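Local structure of phosphate transporter (Thermotoga maritima MSB8, 6L85) at residues B[58-63]-B[341-346]; B[104-109]-B[256-261]. The protein probably imports phosphate across the membrane, driven by sodium ions. All blocks are in the same frame, centred on the assembly; numbering follows the deposited sequence.

Both contacts bring distant parts of the chain to the same sodium and phosphate ions, and their centres lie 8 Å apart. Interaction 1 packs helix 58-66 on the loop between helices 320-339 and 346-357; three of its six touching residues are buried, and it is held mainly by apolar contact plus one hydroxyl-to-carbonyl bond. Interaction 2 is fully buried and polar, joining the start of helix 106-121 to the junction of helices 231-258 and 260-275 through an amide, hydroxyls, a carboxylate and ions. Ile344 from 341-346 completes the sodium site formed by Thr107, Asn257 and Asp258, while 104-109 and 341-346 each bring a serine N-cap and the threonine after it to the phosphate.

Interaction 1 of 2, residues B[58-63]-B[341-346]; sequences SHVSQT and GLPIST. With NA (sodium ion), chain R; PO4 (phosphate ion), chain P.
Val60 and Thr63, one turn apart on helix 58-66, meet Pro343 obliquely. Val60 CG1, anti to the backbone N, lies 3.6 Å from Pro343 CB, while its other methyl, CG2, lies by Leu342 O and Gly341 C. Thr63 turns CG2 to the CD end of the proline ring, 3.9 Å away, so the ring is touched by a methyl from each residue; Ile135 of helix 129-162 also touches both Thr63 and Pro343. Thr63 OG1, beside its own backbone N (chi1 -56°), donates to Gly341 O over 2.6 Å, in the carbonyl plane on a lone pair. Gly341 ends helix 320-339 in a Schellman motif with positive phi; a beta-carbon there would sit only 3.3 Å from Thr63 OG1. Beyond Pro343 the extended chain runs into the ion sites. Ile344 O binds sodium at 2.2 Å, and Ser345, the N-cap of helix 346-357, sends OG to phosphate O1. Thr346 holds phosphate O3 twice: its N-H points almost straight at it (167°), and OG1, in the crowded position between N and C (chi1 66°), reaches it at 2.8 Å while also bonding Asn25.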
# COMPACT_ATOMS: atom_id res chain seq x y z
N SER B 58 -3.98 -4.16 15.41
CA SER B 58 -3.89 -3.87 16.84
C SER B 58 -5.26 -3.91 17.53
O SER B 58 -5.34 -4.20 18.73
CB SER B 58 -3.22 -2.50 17.07
OG SER B 58 -4.02 -1.46 16.53
N HIS B 59 -6.33 -3.67 16.78
CA HIS B 59 -7.66 -3.50 17.37
C HIS B 59 -8.19 -4.80 17.97
O HIS B 59 -8.67 -4.81 19.11
CB HIS B 59 -8.60 -2.93 16.33
CG HIS B 59 -8.04 -1.73 15.63
ND1 HIS B 59 -7.89 -0.51 16.26
CD2 HIS B 59 -7.52 -1.58 14.38
CE1 HIS B 59 -7.34 0.35 15.42
NE2 HIS B 59 -7.11 -0.27 14.28
N VAL B 60 -8.09 -5.91 17.24
CA VAL B 60 -8.49 -7.18 17.83
C VAL B 60 -7.46 -7.67 18.85
O VAL B 60 -7.81 -8.40 19.80
CB VAL B 60 -8.75 -8.22 16.72
CG1 VAL B 60 -9.14 -9.58 17.33
CG2 VAL B 60 -9.82 -7.72 15.77
N SER B 61 -6.18 -7.32 18.66
CA SER B 61 -5.14 -7.67 19.64
C SER B 61 -5.49 -7.13 21.03
O SER B 61 -5.23 -7.79 22.05
CB SER B 61 -3.78 -7.14 19.19
OG SER B 61 -3.41 -7.68 17.92
N GLN B 62 -6.09 -5.93 21.10
CA GLN B 62 -6.54 -5.40 22.39
C GLN B 62 -7.60 -6.29 23.04
O GLN B 62 -7.58 -6.52 24.26
CB GLN B 62 -7.08 -3.99 22.22
CG GLN B 62 -6.01 -2.95 21.95
CD GLN B 62 -6.57 -1.78 21.20
OE1 GLN B 62 -7.77 -1.47 21.33
NE2 GLN B 62 -5.73 -1.12 20.38
N THR B 63 -8.53 -6.82 22.23
CA THR B 63 -9.58 -7.68 22.79
C THR B 63 -9.00 -8.98 23.29
O THR B 63 -9.37 -9.47 24.36
CB THR B 63 -10.65 -7.94 21.74
OG1 THR B 63 -11.15 -6.68 21.27
CG2 THR B 63 -11.81 -8.76 22.35
N GLY B 341 -13.27 -4.68 16.81
CA GLY B 341 -12.43 -5.35 17.78
C GLY B 341 -12.83 -6.78 18.09
O GLY B 341 -12.38 -7.33 19.10
N LEU B 342 -13.66 -7.40 17.24
CA LEU B 342 -14.17 -8.74 17.49
C LEU B 342 -13.23 -9.78 16.90
O LEU B 342 -12.99 -9.77 15.69
CB LEU B 342 -15.56 -8.91 16.87
CG LEU B 342 -16.61 -7.97 17.46
CD1 LEU B 342 -17.89 -7.94 16.63
CD2 LEU B 342 -16.87 -8.37 18.91
N PRO B 343 -12.70 -10.71 17.70
CA PRO B 343 -11.94 -11.84 17.14
C PRO B 343 -12.92 -12.87 16.59
O PRO B 343 -13.68 -13.50 17.34
CB PRO B 343 -11.16 -12.38 18.34
CG PRO B 343 -11.57 -11.55 19.51
CD PRO B 343 -12.81 -10.83 19.16
N ILE B 344 -12.84 -13.09 15.28
CA ILE B 344 -13.79 -13.83 14.46
C ILE B 344 -13.04 -14.98 13.81
O ILE B 344 -11.81 -14.95 13.68
CB ILE B 344 -14.41 -12.85 13.42
CG1 ILE B 344 -15.44 -11.96 14.11
CG2 ILE B 344 -15.01 -13.47 12.21
CD1 ILE B 344 -16.14 -12.67 15.10
N SER B 345 -13.77 -16.02 13.42
CA SER B 345 -13.19 -17.09 12.63
C SER B 345 -13.38 -16.79 11.15
O SER B 345 -14.52 -16.69 10.68
CB SER B 345 -13.81 -18.44 12.97
OG SER B 345 -13.33 -19.41 12.06
N THR B 346 -12.27 -16.66 10.42
CA THR B 346 -12.36 -16.42 8.98
C THR B 346 -12.70 -17.70 8.24
O THR B 346 -13.32 -17.65 7.18
CB THR B 346 -11.05 -15.80 8.44
OG1 THR B 346 -9.99 -16.76 8.56
CG2 THR B 346 -10.68 -14.55 9.23
NA NA R . -9.88 -13.94 14.08
P PO4 P . -9.63 -18.43 11.99
O1 PO4 P . -10.64 -19.28 11.22
O2 PO4 P . -10.03 -18.24 13.44
O3 PO4 P . -9.56 -17.07 11.31
O4 PO4 P . -8.27 -19.11 12.01
O HOH W 1 -8.83 -13.08 15.90

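Interaction 2 of 2, residues B[104-109]-B[256-261]; sequences VSTTHS and ANDVAN. With NA (sodium ion), chain R; NA (sodium ion), chain Q; PO4 (phosphate ion), chain P.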
# COMPACT_ATOMS: atom_id res chain seq x y z
N VAL B 104 -9.22 -25.46 10.59
CA VAL B 104 -9.80 -25.18 11.91
C VAL B 104 -9.70 -23.68 12.19
O VAL B 104 -8.97 -22.94 11.52
CB VAL B 104 -9.11 -25.97 13.05
CG1 VAL B 104 -9.30 -27.46 12.86
CG2 VAL B 104 -7.62 -25.63 13.12
N SER B 105 -10.42 -23.24 13.22
CA SER B 105 -10.37 -21.85 13.66
C SER B 105 -9.24 -21.65 14.66
O SER B 105 -9.29 -22.18 15.78
CB SER B 105 -11.69 -21.41 14.29
OG SER B 105 -11.55 -20.12 14.87
N THR B 106 -8.23 -20.84 14.27
CA THR B 106 -7.15 -20.46 15.18
C THR B 106 -7.64 -19.45 16.21
O THR B 106 -7.07 -19.35 17.30
CB THR B 106 -5.95 -19.87 14.39
OG1 THR B 106 -6.28 -18.56 13.87
CG2 THR B 106 -5.57 -20.78 13.19
N THR B 107 -8.68 -18.67 15.87
CA THR B 107 -9.26 -17.74 16.83
C THR B 107 -9.99 -18.50 17.96
O THR B 107 -9.79 -18.21 19.15
CB THR B 107 -10.22 -16.79 16.11
OG1 THR B 107 -9.57 -16.20 14.97
CG2 THR B 107 -10.76 -15.69 17.04
N HIS B 108 -10.84 -19.47 17.59
CA HIS B 108 -11.49 -20.30 18.61
C HIS B 108 -10.44 -20.97 19.47
O HIS B 108 -10.57 -21.04 20.70
CB HIS B 108 -12.41 -21.34 17.97
CG HIS B 108 -13.62 -20.74 17.32
ND1 HIS B 108 -14.66 -21.50 16.85
CD2 HIS B 108 -13.95 -19.45 17.09
CE1 HIS B 108 -15.59 -20.70 16.35
NE2 HIS B 108 -15.18 -19.46 16.46
N SER B 109 -9.34 -21.41 18.84
CA SER B 109 -8.28 -22.10 19.55
C SER B 109 -7.62 -21.19 20.58
O SER B 109 -7.43 -21.58 21.74
CB SER B 109 -7.24 -22.63 18.57
OG SER B 109 -7.90 -23.30 17.52
N ALA B 256 -5.52 -8.68 9.39
CA ALA B 256 -6.06 -7.69 10.30
C ALA B 256 -6.79 -8.33 11.49
O ALA B 256 -6.60 -7.93 12.64
CB ALA B 256 -6.98 -6.75 9.53
N ASN B 257 -7.60 -9.37 11.23
CA ASN B 257 -8.37 -9.96 12.33
C ASN B 257 -7.55 -10.98 13.12
O ASN B 257 -7.71 -11.07 14.34
CB ASN B 257 -9.65 -10.64 11.80
CG ASN B 257 -10.70 -10.84 12.92
OD1 ASN B 257 -10.76 -11.90 13.53
ND2 ASN B 257 -11.48 -9.81 13.21
N ASP B 258 -6.67 -11.73 12.47
CA ASP B 258 -6.05 -12.88 13.10
C ASP B 258 -4.64 -12.65 13.62
O ASP B 258 -4.15 -13.51 14.36
CB ASP B 258 -6.01 -14.07 12.14
CG ASP B 258 -7.33 -14.84 12.08
OD1 ASP B 258 -8.40 -14.29 12.39
OD2 ASP B 258 -7.29 -16.00 11.67
N VAL B 259 -3.95 -11.55 13.26
CA VAL B 259 -2.63 -11.39 13.87
C VAL B 259 -2.78 -11.35 15.39
O VAL B 259 -1.91 -11.85 16.11
CB VAL B 259 -1.85 -10.17 13.33
CG1 VAL B 259 -2.46 -8.83 13.80
CG2 VAL B 259 -0.34 -10.27 13.72
N ALA B 260 -3.90 -10.84 15.88
CA ALA B 260 -4.23 -10.87 17.31
C ALA B 260 -4.06 -12.24 17.95
O ALA B 260 -3.66 -12.31 19.11
CB ALA B 260 -5.67 -10.40 17.54
N ASN B 261 -4.33 -13.33 17.23
CA ASN B 261 -4.26 -14.63 17.89
C ASN B 261 -2.85 -14.99 18.33
O ASN B 261 -2.68 -15.84 19.22
CB ASN B 261 -4.82 -15.74 17.00
CG ASN B 261 -6.22 -15.43 16.50
OD1 ASN B 261 -6.95 -14.61 17.09
ND2 ASN B 261 -6.61 -16.10 15.44
NA NA R . -9.88 -13.94 14.08
NA NA Q . -8.58 -22.12 9.46
P PO4 P . -9.63 -18.43 11.99
O1 PO4 P . -10.64 -19.28 11.22
O2 PO4 P . -10.03 -18.24 13.44
O3 PO4 P . -9.56 -17.07 11.31
O4 PO4 P . -8.27 -19.11 12.01
O HOH W 1 -8.83 -13.08 15.90
O HOH W 2 -8.52 -22.73 7.16
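Thr107 OG1 has three partners: it donates to phosphate O2 at 2.6 Å, binds a sodium ion at 2.5 Å and accepts from Asn261 ND2 at 3.0 Å. This is a helix N-terminal phosphate site, with Ser105 as N-cap, facing the Ala-Asn-Asp-Val-Ala-Asn segment 256-261 that carries Asn257, Asp258 and Asn261; it is consistent with a substrate site coupled to sodium. The Asn261 side chain crosses both threonines at about a right angle, and ND2 bonds both hydroxyls near its amide plane, more bent toward Thr106 OG1 (134°) than toward Thr107 OG1 (155°). On the other branch, Asn261 OD1 accepts from a sodium-bound water at 2.7 Å, which also donates to Asn257 O. An alanine in place of Asn261 would remove all three bonds and would probably loosen the rotation of both threonine hydroxyls and the placement of that water. Asn257 OD1, Asp258 OD1 and Ile344 O complete the sodium shell. Asp258 OD2 lies 2.5 Å from phosphate O3, so one of the two acids is probably protonated. Phosphate O2 also takes the Thr107 N-H and Ser105 OG, and O4 takes N and OG1 of Thr106; the helix start would help offset the anion's charge. Ser105 OG accepts nearly straight from His108 N (172°), and Ser109 OG meets a lone pair of Ser105 O at a very short 2.5 Å.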